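Long-range contacts in protein MJ1225 (Methanocaldococcus jannaschii, PDB 3LFZ), which binds adenine nucleotides through four CBS repeats and probably acts as an energy-sensing regulatory protein related to the gamma subunit of AMP-activated kinase: residues V94-E99 with P119-E124; G192-T197 with E226-R231; D232-K237 with G255-V260. One frame throughout, in Å; residues are numbered along the deposited sequence.

How the interactions relate
Three contacts fall in series along the chain, and each bears on a nucleotide site made by CBS repeats. Interaction 1 lies in the second repeat and closes a beta-alpha-beta unit beside one ATP. Interaction 2 ties strand 189-195 of the third repeat to segment 226-231, assigned to the fourth, and interaction 3 joins loop 232-237 to strand 256-260 within the fourth repeat. Interactions 2 and 3 have centres about 13 Å apart, touch where Gly192 and Ile193 meet Val233 and Pro258, and share a second ATP. Interaction 1 lies across the chain's centre, its centre about 34 and 33 Å from those of interactions 2 and 3. Interactions 1 and 3 read adenine similarly in different repeats.

Interaction 1 of 3, residues V94-E99 with P119-E124. With ATP (adenosine-5'-triphosphate), chain B.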
loop_
_atom_site.group_PDB
_atom_site.type_symbol
_atom_site.label_atom_id
_atom_site.label_comp_id
_atom_site.label_asym_id
_atom_site.label_seq_id
_atom_site.Cartn_x
_atom_site.Cartn_y
_atom_site.Cartn_z
ATOM N N VAL A 94 0.728 -10.670 12.997
ATOM C CA VAL A 94 -0.003 -9.505 12.473
ATOM C C VAL A 94 -0.276 -8.457 13.553
ATOM O O VAL A 94 -0.546 -8.807 14.700
ATOM C CB VAL A 94 -1.354 -9.940 11.830
ATOM C CG1 VAL A 94 -2.087 -8.751 11.201
ATOM C CG2 VAL A 94 -1.130 -11.028 10.793
ATOM N N ILE A 95 -0.199 -7.179 13.189
ATOM C CA ILE A 95 -0.622 -6.111 14.094
ATOM C C ILE A 95 -2.136 -5.906 13.981
ATOM O O ILE A 95 -2.641 -5.470 12.944
ATOM C CB ILE A 95 0.137 -4.788 13.846
ATOM C CG1 ILE A 95 1.640 -5.000 14.038
ATOM C CG2 ILE A 95 -0.370 -3.693 14.791
ATOM C CD1 ILE A 95 2.504 -3.871 13.523
ATOM N N THR A 96 -2.844 -6.238 15.059
ATOM C CA THR A 96 -4.307 -6.192 15.095
ATOM C C THR A 96 -4.806 -5.288 16.220
ATOM O O THR A 96 -4.038 -4.910 17.108
ATOM C CB THR A 96 -4.920 -7.600 15.302
ATOM O OG1 THR A 96 -4.581 -8.088 16.607
ATOM C CG2 THR A 96 -4.425 -8.586 14.242
ATOM N N LEU A 97 -6.093 -4.950 16.178
ATOM C CA LEU A 97 -6.746 -4.256 17.287
ATOM C C LEU A 97 -7.884 -5.099 17.860
ATOM O O LEU A 97 -8.602 -5.773 17.117
ATOM C CB LEU A 97 -7.268 -2.883 16.850
ATOM C CG LEU A 97 -6.262 -1.841 16.345
ATOM C CD1 LEU A 97 -6.991 -0.697 15.668
ATOM C CD2 LEU A 97 -5.360 -1.320 17.463
ATOM N N LYS A 98 -8.030 -5.067 19.182
ATOM C CA LYS A 98 -9.132 -5.748 19.860
ATOM C C LYS A 98 -10.433 -5.003 19.568
ATOM O O LYS A 98 -10.415 -3.791 19.352
ATOM C CB LYS A 98 -8.867 -5.845 21.368
ATOM C CG LYS A 98 -7.650 -6.701 21.740
ATOM C CD LYS A 98 -7.874 -8.180 21.427
ATOM C CE LYS A 98 -6.556 -8.940 21.334
ATOM N NZ LYS A 98 -6.767 -10.375 20.987
ATOM N N GLU A 99 -11.554 -5.723 19.544
ATOM C CA GLU A 99 -12.834 -5.124 19.121
ATOM C C GLU A 99 -13.289 -3.960 20.007
ATOM O O GLU A 99 -14.168 -3.180 19.629
ATOM C CB GLU A 99 -13.939 -6.180 18.948
ATOM C CG GLU A 99 -14.256 -7.031 20.176
ATOM C CD GLU A 99 -15.369 -8.045 19.922
ATOM O OE1 GLU A 99 -16.289 -7.754 19.124
ATOM O OE2 GLU A 99 -15.327 -9.134 20.532
ATOM N N PRO A 119 -6.391 -5.349 11.091
ATOM C CA PRO A 119 -7.540 -6.195 11.380
ATOM C C PRO A 119 -8.051 -5.950 12.793
ATOM O O PRO A 119 -7.261 -5.764 13.722
ATOM C CB PRO A 119 -6.970 -7.613 11.263
ATOM C CG PRO A 119 -5.773 -7.471 10.398
ATOM C CD PRO A 119 -5.193 -6.151 10.783
ATOM N N ILE A 120 -9.369 -5.925 12.937
ATOM C CA ILE A 120 -9.996 -5.819 14.241
ATOM C C ILE A 120 -10.463 -7.215 14.622
ATOM O O ILE A 120 -11.257 -7.830 13.908
ATOM C CB ILE A 120 -11.165 -4.804 14.232
ATOM C CG1 ILE A 120 -10.635 -3.399 13.920
ATOM C CG2 ILE A 120 -11.891 -4.801 15.576
ATOM C CD1 ILE A 120 -11.661 -2.470 13.302
ATOM N N VAL A 121 -9.932 -7.725 15.728
ATOM C CA VAL A 121 -10.237 -9.079 16.174
ATOM C C VAL A 121 -10.891 -9.086 17.550
ATOM O O VAL A 121 -10.863 -8.084 18.270
ATOM C CB VAL A 121 -8.981 -10.008 16.178
ATOM C CG1 VAL A 121 -8.346 -10.075 14.795
ATOM C CG2 VAL A 121 -7.955 -9.570 17.232
ATOM N N ASN A 122 -11.489 -10.221 17.895
ATOM C CA ASN A 122 -12.019 -10.436 19.231
ATOM C C ASN A 122 -10.985 -11.154 20.094
ATOM O O ASN A 122 -9.814 -11.254 19.711
ATOM C CB ASN A 122 -13.349 -11.204 19.175
ATOM C CG ASN A 122 -13.204 -12.615 18.620
ATOM O OD1 ASN A 122 -12.098 -13.128 18.439
ATOM N ND2 ASN A 122 -14.339 -13.254 18.353
ATOM N N ASP A 123 -11.417 -11.659 21.247
ATOM C CA ASP A 123 -10.514 -12.320 22.190
ATOM C C ASP A 123 -9.974 -13.667 21.703
ATOM O O ASP A 123 -8.899 -14.097 22.132
ATOM C CB ASP A 123 -11.170 -12.459 23.569
ATOM C CG ASP A 123 -10.938 -11.241 24.454
ATOM O OD1 ASP A 123 -10.709 -10.132 23.920
ATOM O OD2 ASP A 123 -10.985 -11.399 25.694
ATOM N N GLU A 124 -10.710 -14.327 20.812
ATOM C CA GLU A 124 -10.222 -15.551 20.171
ATOM C C GLU A 124 -9.362 -15.242 18.946
ATOM O O GLU A 124 -8.867 -16.158 18.284
ATOM C CB GLU A 124 -11.371 -16.508 19.804
ATOM C CG GLU A 124 -12.779 -15.945 19.979
ATOM C CD GLU A 124 -13.220 -15.908 21.434
ATOM O OE1 GLU A 124 -14.027 -15.020 21.790
ATOM O OE2 GLU A 124 -12.754 -16.758 22.224
HETATM P PG ATP B . 0.438 2.048 3.867
HETATM O O1G ATP B . 1.707 2.431 2.955
HETATM O O2G ATP B . 0.454 2.768 5.164
HETATM O O3G ATP B . -0.835 2.475 2.956
HETATM P PB ATP B . 1.118 -0.466 5.133
HETATM O O1B ATP B . 2.433 0.088 5.533
HETATM O O2B ATP B . 0.099 -0.744 6.166
HETATM O O3B ATP B . 0.436 0.422 3.946
HETATM P PA ATP B . 2.216 -2.021 3.058
HETATM O O1A ATP B . 1.299 -2.382 1.956
HETATM O O2A ATP B . 3.150 -0.883 2.901
HETATM O O3A ATP B . 1.339 -1.869 4.386
HETATM O "O5'" ATP B . 3.056 -3.351 3.406
HETATM C "C5'" ATP B . 4.340 -3.338 4.052
HETATM C "C4'" ATP B . 4.531 -4.627 4.869
HETATM O "O4'" ATP B . 3.725 -4.481 6.069
HETATM C "C3'" ATP B . 4.000 -5.862 4.124
HETATM O "O3'" ATP B . 4.919 -6.945 4.296
HETATM C "C2'" ATP B . 2.667 -6.151 4.815
HETATM O "O2'" ATP B . 2.351 -7.545 4.782
HETATM C "C1'" ATP B . 2.954 -5.689 6.242
HETATM N N9 ATP B . 1.713 -5.320 6.971
HETATM C C8 ATP B . 0.747 -4.498 6.547
HETATM N N7 ATP B . -0.205 -4.413 7.478
HETATM C C5 ATP B . 0.159 -5.175 8.504
HETATM C C6 ATP B . -0.406 -5.479 9.741
HETATM N N6 ATP B . -1.575 -4.962 10.115
HETATM N N1 ATP B . 0.252 -6.311 10.564
HETATM C C2 ATP B . 1.420 -6.845 10.223
HETATM N N3 ATP B . 1.982 -6.574 9.054
HETATM C C4 ATP B . 1.379 -5.748 8.181
#
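Leu97 and Ile120 pair in parallel, as do Lys98 and Val121, where strand 97-98 lies beside strand 117-121 and closes the beta-alpha-beta unit of a CBS repeat around helix 103-112. Two backbone bonds carry the pairing: Leu97 N to Pro119 O at 2.8 Å, and Val121 N to Leu97 O at 2.7 Å, both nearly straight. Glu99 N adds a weak, bent bond to Val121 O.

Packing contacts flank these bonds. Val94 CG1 meets Pro119 CG at 4.0 Å, while Thr96 sets its methyl CG2 against Pro119 CB. With OG1 between the backbone N and the carbonyl carbon (chi1 66°), Thr96 also brings its hydroxyl oxygen to Val121 CG2, the two side chains crossing at about a right angle. Leu97 and Ile120 share the other face, where both touch Ile131, and Leu97 also leans on helix 103-112.

Polar side chains meet at the Lys98-Glu99 end. Lys98 bends at its second torsion (chi2 -68°), which carries NZ over Val121 CG2 to a weak, 3.4 Å bond with Asn122 O. Glu99 brings OE2 to Asn122 CB, while Asn122 OD1 turns away to accept from Gln126 N.

At the Val94-Ile95 end Ile95 reads the adenine edge: its N donates to ATP N1 at 2.8 Å, and its O receives N6 at 3.1 Å. Val94 CG1 lies 3.4 Å from N1. Gly117 O also bonds to this ATP, but the share of adenine recognition that falls to Ile95 is all main chain and depends on how the backbone is held; the strand pairing begins just two residues further on.

Interaction 2 of 3, residues G192-T197 with E226-R231; sequences GIITST and EEIMKR. With ATP (adenosine-5'-triphosphate), chain D.
Ile193 and Lys230 form a single antiparallel, hydrogen-bonded bridge, with Ile193 N giving to Lys230 O and Lys230 N giving to Ile193 O, each at 2.8 Å. It fastens segment 226-231 of the fourth CBS repeat to strand 189-195 of the third, whose other edge pairs with strand 181-186.

On one side of the bridge Ile193 CG2 meets Lys230 CB at 3.7 Å, the two side chains crossing at a slant. Both then reach the adenine of ATP: Ile193 lies over one face, CD1 nearest N7, while Lys230, its CG anti to the backbone N (chi1 169°), brings that CG in on the same side near the N3 edge. Ile194 faces the other way. Its CD1 packs on Ile228 CG1 and on Met229 CA, in an apolar patch that Phe199 and Val184 extend. The methyl Met229 CE lies above one face of the Arg231 guanidinium, displaced toward its rim.

Past the bridge the strand turns into helix 196-203. Thr195 is its N-cap, OG1 weakly accepting from Thr197 N, and the two threonines hold the alpha-phosphate by separate oxygens: Thr195 OG1 donates to ATP O1A at 2.9 Å, and Thr197 OG1 to ATP O2A at 2.7 Å.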
loop_
_atom_site.group_PDB
_atom_site.type_symbol
_atom_site.label_atom_id
_atom_site.label_comp_id
_atom_site.label_asym_id
_atom_site.label_seq_id
_atom_site.Cartn_x
_atom_site.Cartn_y
_atom_site.Cartn_z
ATOM N N GLY A 192 6.021 12.112 -12.790
ATOM C CA GLY A 192 5.048 11.061 -12.564
ATOM C C GLY A 192 5.004 10.503 -11.163
ATOM O O GLY A 192 5.710 10.962 -10.266
ATOM N N ILE A 193 4.140 9.511 -10.987
ATOM C CA ILE A 193 4.072 8.735 -9.763
ATOM C C ILE A 193 3.974 7.252 -10.128
ATOM O O ILE A 193 3.397 6.887 -11.159
ATOM C CB ILE A 193 2.899 9.205 -8.848
ATOM C CG1 ILE A 193 3.112 8.744 -7.399
ATOM C CG2 ILE A 193 1.533 8.784 -9.414
ATOM C CD1 ILE A 193 2.307 9.529 -6.369
ATOM N N ILE A 194 4.579 6.413 -9.295
ATOM C CA ILE A 194 4.516 4.966 -9.438
ATOM C C ILE A 194 4.276 4.381 -8.052
ATOM O O ILE A 194 4.893 4.818 -7.076
ATOM C CB ILE A 194 5.815 4.384 -10.080
ATOM C CG1 ILE A 194 5.640 2.902 -10.437
ATOM C CG2 ILE A 194 7.043 4.583 -9.177
ATOM C CD1 ILE A 194 4.820 2.657 -11.691
ATOM N N THR A 195 3.360 3.424 -7.955
ATOM C CA THR A 195 3.048 2.814 -6.662
ATOM C C THR A 195 3.072 1.293 -6.763
ATOM O O THR A 195 3.130 0.746 -7.865
ATOM C CB THR A 195 1.683 3.286 -6.099
ATOM O OG1 THR A 195 0.626 2.498 -6.659
ATOM C CG2 THR A 195 1.435 4.765 -6.392
ATOM N N SER A 196 3.030 0.612 -5.617
ATOM C CA SER A 196 3.024 -0.852 -5.601
ATOM C C SER A 196 1.799 -1.433 -6.313
ATOM O O SER A 196 1.876 -2.515 -6.898
ATOM C CB SER A 196 3.131 -1.399 -4.174
ATOM O OG SER A 196 2.036 -1.003 -3.369
ATOM N N THR A 197 0.689 -0.698 -6.271
ATOM C CA THR A 197 -0.546 -1.062 -6.975
ATOM C C THR A 197 -0.339 -1.155 -8.494
ATOM O O THR A 197 -0.896 -2.040 -9.154
ATOM C CB THR A 197 -1.685 -0.063 -6.644
ATOM O OG1 THR A 197 -2.038 -0.186 -5.260
ATOM C CG2 THR A 197 -2.922 -0.326 -7.492
ATOM N N GLU A 226 8.765 4.822 -17.041
ATOM C CA GLU A 226 8.081 5.645 -18.043
ATOM C C GLU A 226 6.936 4.905 -18.734
ATOM O O GLU A 226 5.924 5.512 -19.089
ATOM C CB GLU A 226 9.077 6.177 -19.084
ATOM C CG GLU A 226 9.879 5.097 -19.820
ATOM C CD GLU A 226 10.823 5.660 -20.871
ATOM O OE1 GLU A 226 11.378 4.855 -21.649
ATOM O OE2 GLU A 226 11.017 6.897 -20.927
ATOM N N GLU A 227 7.100 3.598 -18.909
ATOM C CA GLU A 227 6.100 2.775 -19.578
ATOM C C GLU A 227 4.824 2.618 -18.766
ATOM O O GLU A 227 3.745 2.434 -19.331
ATOM C CB GLU A 227 6.665 1.392 -19.898
ATOM C CG GLU A 227 7.795 1.386 -20.919
ATOM C CD GLU A 227 7.383 1.955 -22.271
ATOM O OE1 GLU A 227 8.278 2.398 -23.019
ATOM O OE2 GLU A 227 6.172 1.965 -22.590
ATOM N N ILE A 228 4.946 2.691 -17.442
ATOM C CA ILE A 228 3.836 2.315 -16.567
ATOM C C ILE A 228 3.416 3.333 -15.509
ATOM O O ILE A 228 2.357 3.179 -14.897
ATOM C CB ILE A 228 4.081 0.934 -15.889
ATOM C CG1 ILE A 228 5.379 0.946 -15.068
ATOM C CG2 ILE A 228 4.076 -0.187 -16.934
ATOM C CD1 ILE A 228 5.543 -0.256 -14.137
ATOM N N MET A 229 4.231 4.362 -15.291
ATOM C CA MET A 229 3.934 5.363 -14.264
ATOM C C MET A 229 2.709 6.198 -14.636
ATOM O O MET A 229 2.358 6.319 -15.813
ATOM C CB MET A 229 5.139 6.277 -14.032
ATOM C CG MET A 229 5.328 7.328 -15.114
ATOM S SD MET A 229 6.959 8.064 -15.090
ATOM C CE MET A 229 6.862 9.124 -16.528
ATOM N N LYS A 230 2.053 6.759 -13.626
ATOM C CA LYS A 230 1.014 7.748 -13.860
ATOM C C LYS A 230 1.712 9.088 -14.059
ATOM O O LYS A 230 2.407 9.566 -13.165
ATOM C CB LYS A 230 0.023 7.785 -12.688
ATOM C CG LYS A 230 -0.966 8.960 -12.679
ATOM C CD LYS A 230 -2.059 8.838 -13.740
ATOM C CE LYS A 230 -3.202 9.809 -13.456
ATOM N NZ LYS A 230 -3.965 10.186 -14.679
ATOM N N ARG A 231 1.544 9.671 -15.243
ATOM C CA ARG A 231 2.233 10.911 -15.596
ATOM C C ARG A 231 1.609 12.141 -14.967
ATOM O O ARG A 231 2.318 13.079 -14.595
ATOM C CB ARG A 231 2.295 11.093 -17.110
ATOM C CG ARG A 231 3.426 10.341 -17.765
ATOM C CD ARG A 231 3.612 10.787 -19.197
ATOM N NE ARG A 231 4.403 9.815 -19.946
ATOM C CZ ARG A 231 5.725 9.857 -20.083
ATOM N NH1 ARG A 231 6.435 10.835 -19.529
ATOM N NH2 ARG A 231 6.342 8.916 -20.785
HETATM P PG ATP D . -5.356 2.463 -1.727
HETATM O O1G ATP D . -4.387 1.851 -0.581
HETATM O O2G ATP D . -5.426 1.584 -2.919
HETATM O O3G ATP D . -6.786 2.558 -0.995
HETATM P PB ATP D . -3.308 4.284 -2.177
HETATM O O1B ATP D . -3.032 5.555 -1.485
HETATM O O2B ATP D . -2.583 3.065 -1.765
HETATM O O3B ATP D . -4.874 3.969 -2.088
HETATM P PA ATP D . -2.380 3.283 -4.606
HETATM O O1A ATP D . -0.951 3.132 -4.252
HETATM O O2A ATP D . -3.272 2.109 -4.494
HETATM O O3A ATP D . -3.016 4.497 -3.751
HETATM O "O5'" ATP D . -2.475 3.855 -6.094
HETATM C "C5'" ATP D . -3.579 3.530 -6.958
HETATM C "C4'" ATP D . -3.424 4.252 -8.303
HETATM O "O4'" ATP D . -3.467 5.688 -8.067
HETATM C "C3'" ATP D . -2.041 3.929 -8.882
HETATM O "O3'" ATP D . -2.153 3.691 -10.287
HETATM C "C2'" ATP D . -1.227 5.193 -8.616
HETATM O "O2'" ATP D . -0.243 5.392 -9.638
HETATM C "C1'" ATP D . -2.291 6.289 -8.651
HETATM N N9 ATP D . -1.895 7.423 -7.771
HETATM C C8 ATP D . -1.456 7.330 -6.512
HETATM N N7 ATP D . -1.200 8.550 -6.037
HETATM C C5 ATP D . -1.481 9.425 -6.998
HETATM C C6 ATP D . -1.415 10.809 -7.088
HETATM N N6 ATP D . -0.992 11.534 -6.053
HETATM N N1 ATP D . -1.784 11.404 -8.239
HETATM C C2 ATP D . -2.205 10.694 -9.276
HETATM N N3 ATP D . -2.278 9.372 -9.220
HETATM C C4 ATP D . -1.926 8.712 -8.100
#

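Interaction 3 of 3, residues D232-K237 with G255-V260. With ATP (adenosine-5'-triphosphate), chain D.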
loop_
_atom_site.group_PDB
_atom_site.type_symbol
_atom_site.label_atom_id
_atom_site.label_comp_id
_atom_site.label_asym_id
_atom_site.label_seq_id
_atom_site.Cartn_x
_atom_site.Cartn_y
_atom_site.Cartn_z
ATOM N N ASP A 232 0.288 12.140 -14.854
ATOM C CA ASP A 232 -0.406 13.309 -14.343
ATOM C C ASP A 232 -0.824 13.139 -12.891
ATOM O O ASP A 232 -1.762 12.412 -12.560
ATOM C CB ASP A 232 -1.549 13.709 -15.271
ATOM C CG ASP A 232 -1.038 14.213 -16.607
ATOM O OD1 ASP A 232 -0.520 15.351 -16.662
ATOM O OD2 ASP A 232 -1.133 13.462 -17.597
ATOM N N VAL A 233 -0.094 13.840 -12.037
ATOM C CA VAL A 233 -0.084 13.570 -10.616
ATOM C C VAL A 233 -0.888 14.616 -9.867
ATOM O O VAL A 233 -0.801 15.810 -10.159
ATOM C CB VAL A 233 1.366 13.556 -10.079
ATOM C CG1 VAL A 233 1.423 12.955 -8.688
ATOM C CG2 VAL A 233 2.274 12.784 -11.020
ATOM N N ILE A 234 -1.687 14.150 -8.915
ATOM C CA ILE A 234 -2.328 15.031 -7.957
ATOM C C ILE A 234 -1.263 15.407 -6.930
ATOM O O ILE A 234 -0.818 14.573 -6.135
ATOM C CB ILE A 234 -3.565 14.374 -7.307
ATOM C CG1 ILE A 234 -4.609 14.060 -8.385
ATOM C CG2 ILE A 234 -4.160 15.288 -6.235
ATOM C CD1 ILE A 234 -5.726 13.147 -7.936
ATOM N N THR A 235 -0.848 16.668 -6.991
ATOM C CA THR A 235 0.254 17.188 -6.190
ATOM C C THR A 235 -0.261 18.190 -5.166
ATOM O O THR A 235 -1.348 18.745 -5.333
ATOM C CB THR A 235 1.290 17.905 -7.079
ATOM O OG1 THR A 235 0.714 19.104 -7.617
ATOM C CG2 THR A 235 1.738 17.010 -8.219
ATOM N N ALA A 236 0.518 18.419 -4.112
ATOM C CA ALA A 236 0.203 19.458 -3.132
ATOM C C ALA A 236 1.273 20.549 -3.154
ATOM O O ALA A 236 2.295 20.411 -3.831
ATOM C CB ALA A 236 0.072 18.855 -1.739
ATOM N N LYS A 237 1.030 21.640 -2.430
ATOM C CA LYS A 237 2.030 22.698 -2.294
ATOM C C LYS A 237 2.029 23.355 -0.924
ATOM O O LYS A 237 1.020 23.363 -0.218
ATOM C CB LYS A 237 1.922 23.749 -3.414
ATOM C CG LYS A 237 0.526 24.302 -3.690
ATOM C CD LYS A 237 0.541 25.313 -4.836
ATOM C CE LYS A 237 1.142 24.726 -6.121
ATOM N NZ LYS A 237 1.416 25.773 -7.147
ATOM N N GLY A 255 -3.463 7.994 -1.251
ATOM C CA GLY A 255 -2.804 8.036 0.039
ATOM C C GLY A 255 -1.629 8.978 0.115
ATOM O O GLY A 255 -1.169 9.288 1.206
ATOM N N ALA A 256 -1.143 9.438 -1.037
ATOM C CA ALA A 256 0.081 10.240 -1.086
ATOM C C ALA A 256 0.088 11.285 -2.198
ATOM O O ALA A 256 -0.216 10.980 -3.354
ATOM C CB ALA A 256 1.296 9.332 -1.219
ATOM N N LEU A 257 0.455 12.514 -1.844
ATOM C CA LEU A 257 0.607 13.583 -2.826
ATOM C C LEU A 257 2.029 14.153 -2.788
ATOM O O LEU A 257 2.463 14.649 -1.746
ATOM C CB LEU A 257 -0.414 14.704 -2.578
ATOM C CG LEU A 257 -1.906 14.500 -2.885
ATOM C CD1 LEU A 257 -2.571 13.508 -1.943
ATOM C CD2 LEU A 257 -2.628 15.837 -2.816
ATOM N N PRO A 258 2.765 14.071 -3.916
ATOM C CA PRO A 258 4.044 14.779 -3.974
ATOM C C PRO A 258 3.824 16.285 -3.796
ATOM O O PRO A 258 2.844 16.826 -4.307
ATOM C CB PRO A 258 4.552 14.473 -5.386
ATOM C CG PRO A 258 3.888 13.196 -5.753
ATOM C CD PRO A 258 2.524 13.280 -5.136
ATOM N N VAL A 259 4.712 16.943 -3.055
ATOM C CA VAL A 259 4.598 18.384 -2.814
ATOM C C VAL A 259 5.515 19.135 -3.776
ATOM O O VAL A 259 6.731 18.928 -3.768
ATOM C CB VAL A 259 4.918 18.753 -1.341
ATOM C CG1 VAL A 259 4.869 20.267 -1.132
ATOM C CG2 VAL A 259 3.949 18.055 -0.395
ATOM N N VAL A 260 4.930 19.999 -4.607
ATOM C CA VAL A 260 5.689 20.635 -5.687
ATOM C C VAL A 260 5.710 22.165 -5.730
ATOM O O VAL A 260 4.754 22.846 -5.341
ATOM C CB VAL A 260 5.272 20.120 -7.101
ATOM C CG1 VAL A 260 5.515 18.620 -7.232
ATOM C CG2 VAL A 260 3.820 20.486 -7.423
HETATM P PG ATP D . -5.356 2.463 -1.727
HETATM O O1G ATP D . -4.387 1.851 -0.581
HETATM O O2G ATP D . -5.426 1.584 -2.919
HETATM O O3G ATP D . -6.786 2.558 -0.995
HETATM P PB ATP D . -3.308 4.284 -2.177
HETATM O O1B ATP D . -3.032 5.555 -1.485
HETATM O O2B ATP D . -2.583 3.065 -1.765
HETATM O O3B ATP D . -4.874 3.969 -2.088
HETATM P PA ATP D . -2.380 3.283 -4.606
HETATM O O1A ATP D . -0.951 3.132 -4.252
HETATM O O2A ATP D . -3.272 2.109 -4.494
HETATM O O3A ATP D . -3.016 4.497 -3.751
HETATM O "O5'" ATP D . -2.475 3.855 -6.094
HETATM C "C5'" ATP D . -3.579 3.530 -6.958
HETATM C "C4'" ATP D . -3.424 4.252 -8.303
HETATM O "O4'" ATP D . -3.467 5.688 -8.067
HETATM C "C3'" ATP D . -2.041 3.929 -8.882
HETATM O "O3'" ATP D . -2.153 3.691 -10.287
HETATM C "C2'" ATP D . -1.227 5.193 -8.616
HETATM O "O2'" ATP D . -0.243 5.392 -9.638
HETATM C "C1'" ATP D . -2.291 6.289 -8.651
HETATM N N9 ATP D . -1.895 7.423 -7.771
HETATM C C8 ATP D . -1.456 7.330 -6.512
HETATM N N7 ATP D . -1.200 8.550 -6.037
HETATM C C5 ATP D . -1.481 9.425 -6.998
HETATM C C6 ATP D . -1.415 10.809 -7.088
HETATM N N6 ATP D . -0.992 11.534 -6.053
HETATM N N1 ATP D . -1.784 11.404 -8.239
HETATM C C2 ATP D . -2.205 10.694 -9.276
HETATM N N3 ATP D . -2.278 9.372 -9.220
HETATM C C4 ATP D . -1.926 8.712 -8.100
#
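Ala236 and Val259 are bridged by their backbones, and Ala236 uses both of its main-chain polar atoms to do it. Its N donates to Pro258 O at 2.8 Å, approaching 23° out of the carbonyl plane, and its O accepts from Val260 N, also at 2.8 Å and more nearly in line with the C=O. That same oxygen takes a CA-H contact from Val259 CA at 3.2 Å.

Ile234 spends its two polar backbone atoms on the ligand instead. Ile234 N donates to ATP N1 at 2.8 Å, and Ile234 O receives ATP N6 at 3.0 Å. N6 gives its other hydrogen to Ala256 O at 2.9 Å, which leaves both amino hydrogens satisfied, one by each segment. Beyond the bridge, Lys237 N is taken by Asp240 OD2 and Lys237 NZ by a salt bridge to Glu262.

Apolar groups fill in between. Val233 CG1, anti to the backbone N (chi1 -166°), touches ATP N1 on one side and Pro258 CD at about a right angle to it, and Ile234 CG2 meets Leu257 CD2 at a slant. Thr235 OG1 lies 3.4 Å from the methyl Val260 CG2.

The contact belongs to the fourth CBS repeat: helix 242-252 packs on Ile234, Ala236 and Leu257, strand 266-271 pairs along the other edge of 256-260, and Leu190 of strand 189-195 rests against Val233, Thr235 and Val260.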